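Local coordinates for single-stranded DNA-binding protein (Thermus thermophilus, PDB 2CWA) that binds single-stranded DNA and probably recruits partner proteins to it during DNA replication, recombination and repair, at residues A35-L40 against R123-L128. Residues are numbered along the deposited sequence; the frame is centred on the assembly and turned at random.
Sequences AGQDLL and RLRAAL
Gln37 lies over the backbone of the 123-128 segment between two arginines, its CG 3.7 Å from the CA of Arg125, its amide oxygen turned to Arg123 and its nitrogen packed beside Arg125. A chi1 of 64°, with CG between the backbone N and the carbonyl carbon, puts that CG against Arg125 CA and Leu124 O, and the extended chain carries the amide on past them. On one flank the side chain of Arg123, bent at chi3, crosses it at about a right angle and offers two N-H groups to the same oxygen: NH2 is 2.8 Å from Gln37 OE1 and NE 3.2 Å. Both bonds are weak because they are strongly bent, and the amide and guanidinium planes stand 68° apart. On the other flank Arg125 runs side by side with Gln37, pointing the same way, its CG 3.8 Å from Gln37 NE2. An alanine at Gln37 would probably leave the Arg123 guanidinium without this acceptor and freer to turn, and open a gap beside Arg125.

Beneath these side chains the backbones pair in parallel: Leu124 N donates to Ala35 O, and Gln37 N to Leu124 O at 2.7 Å. The chain then turns at Ala126, and Ala127 N bonds to Gln37 O at 3.1 Å. Because Gly36 has no side chain, Ala127 CB can settle 3.7 Å from Gly36 CA. Farther along, one water donates to both Asp38 OD2 and Ala127 O, bridging the segments.

Strand 122-125 is thus added to strand 28-39 of the first OB fold, whose other neighbours include strand 49-59. The backbone bonds probably carry most of the pairing, while the neutral amide turns its oxygen to Arg123, probably easing that positive charge.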
loop_
_atom_site.group_PDB
_atom_site.type_symbol
_atom_site.label_atom_id
_atom_site.label_comp_id
_atom_site.label_asym_id
_atom_site.label_seq_id
_atom_site.Cartn_x
_atom_site.Cartn_y
_atom_site.Cartn_z
ATOM N N ALA A 35 -0.758 -8.579 7.138
ATOM C CA ALA A 35 -2.183 -8.409 7.350
ATOM C C ALA A 35 -2.440 -7.594 8.608
ATOM O O ALA A 35 -1.801 -7.802 9.643
ATOM C CB ALA A 35 -2.857 -9.778 7.463
ATOM N N GLY A 36 -3.389 -6.673 8.504
ATOM C CA GLY A 36 -3.733 -5.841 9.637
ATOM C C GLY A 36 -5.128 -5.281 9.487
ATOM O O GLY A 36 -5.761 -5.399 8.435
ATOM N N GLN A 37 -5.625 -4.678 10.554
ATOM C CA GLN A 37 -6.949 -4.086 10.510
ATOM C C GLN A 37 -6.986 -2.933 11.486
ATOM O O GLN A 37 -6.135 -2.824 12.372
ATOM C CB GLN A 37 -8.019 -5.118 10.877
ATOM C CG GLN A 37 -7.926 -5.639 12.296
ATOM C CD GLN A 37 -9.057 -6.600 12.623
ATOM O OE1 GLN A 37 -9.231 -7.620 11.957
ATOM N NE2 GLN A 37 -9.830 -6.275 13.654
ATOM N N ASP A 38 -7.971 -2.062 11.318
ATOM C CA ASP A 38 -8.098 -0.922 12.205
ATOM C C ASP A 38 -9.527 -0.416 12.145
ATOM O O ASP A 38 -10.318 -0.853 11.305
ATOM C CB ASP A 38 -7.137 0.190 11.771
ATOM C CG ASP A 38 -6.762 1.119 12.916
ATOM O OD1 ASP A 38 -7.239 0.899 14.049
ATOM O OD2 ASP A 38 -5.982 2.068 12.682
ATOM N N LEU A 39 -9.855 0.495 13.050
ATOM C CA LEU A 39 -11.181 1.088 13.083
ATOM C C LEU A 39 -10.967 2.584 12.882
ATOM O O LEU A 39 -10.350 3.245 13.715
ATOM C CB LEU A 39 -11.853 0.823 14.432
ATOM C CG LEU A 39 -13.386 0.866 14.466
ATOM C CD1 LEU A 39 -13.868 0.600 15.884
ATOM C CD2 LEU A 39 -13.888 2.213 13.975
ATOM N N LEU A 40 -11.457 3.108 11.767
ATOM C CA LEU A 40 -11.301 4.522 11.459
ATOM C C LEU A 40 -12.487 5.316 11.994
ATOM O O LEU A 40 -13.602 4.800 12.060
ATOM C CB LEU A 40 -11.197 4.713 9.946
ATOM C CG LEU A 40 -10.277 3.725 9.228
ATOM C CD1 LEU A 40 -10.199 4.081 7.750
ATOM C CD2 LEU A 40 -8.897 3.750 9.868
ATOM N N ARG A 123 -4.408 -11.417 11.521
ATOM C CA ARG A 123 -4.397 -10.016 11.103
ATOM C C ARG A 123 -4.175 -9.205 12.376
ATOM O O ARG A 123 -4.840 -9.440 13.391
ATOM C CB ARG A 123 -5.734 -9.598 10.481
ATOM C CG ARG A 123 -6.074 -10.271 9.169
ATOM C CD ARG A 123 -7.214 -9.544 8.472
ATOM N NE ARG A 123 -8.356 -9.330 9.357
ATOM C CZ ARG A 123 -9.593 -9.090 8.934
ATOM N NH1 ARG A 123 -9.852 -9.035 7.633
ATOM N NH2 ARG A 123 -10.574 -8.908 9.808
ATOM N N LEU A 124 -3.242 -8.261 12.331
ATOM C CA LEU A 124 -2.960 -7.430 13.499
ATOM C C LEU A 124 -4.024 -6.348 13.684
ATOM O O LEU A 124 -4.327 -5.594 12.755
ATOM C CB LEU A 124 -1.580 -6.760 13.367
ATOM C CG LEU A 124 -1.152 -5.820 14.508
ATOM C CD1 LEU A 124 -0.999 -6.603 15.816
ATOM C CD2 LEU A 124 0.170 -5.143 14.148
ATOM N N ARG A 125 -4.588 -6.272 14.887
ATOM C CA ARG A 125 -5.586 -5.252 15.185
ATOM C C ARG A 125 -4.819 -3.966 15.496
ATOM O O ARG A 125 -3.723 -4.023 16.048
ATOM C CB ARG A 125 -6.431 -5.669 16.391
ATOM C CG ARG A 125 -7.085 -7.036 16.223
ATOM C CD ARG A 125 -8.044 -7.349 17.359
ATOM N NE ARG A 125 -9.229 -6.502 17.311
ATOM C CZ ARG A 125 -10.238 -6.582 18.171
ATOM N NH1 ARG A 125 -10.207 -7.478 19.153
ATOM N NH2 ARG A 125 -11.280 -5.768 18.052
ATOM N N ALA A 126 -5.388 -2.819 15.136
ATOM C CA ALA A 126 -4.738 -1.522 15.366
ATOM C C ALA A 126 -3.369 -1.490 14.675
ATOM O O ALA A 126 -2.382 -0.992 15.230
ATOM C CB ALA A 126 -4.575 -1.267 16.872
ATOM N N ALA A 127 -3.324 -2.015 13.453
ATOM C CA ALA A 127 -2.091 -2.072 12.670
ATOM C C ALA A 127 -1.675 -0.704 12.124
ATOM O O ALA A 127 -2.380 0.292 12.291
ATOM C CB ALA A 127 -2.271 -3.060 11.500
ATOM N N LEU A 128 -0.516 -0.663 11.476
ATOM C CA LEU A 128 -0.031 0.574 10.873
ATOM C C LEU A 128 -0.042 0.396 9.364
ATOM O O LEU A 128 0.459 -0.604 8.846
ATOM C CB LEU A 128 1.396 0.902 11.340
ATOM C CG LEU A 128 2.019 2.106 10.617
ATOM C CD1 LEU A 128 1.207 3.363 10.910
ATOM C CD2 LEU A 128 3.470 2.295 11.060
HETATM O O HOH W 1 -3.986 1.550 14.120
#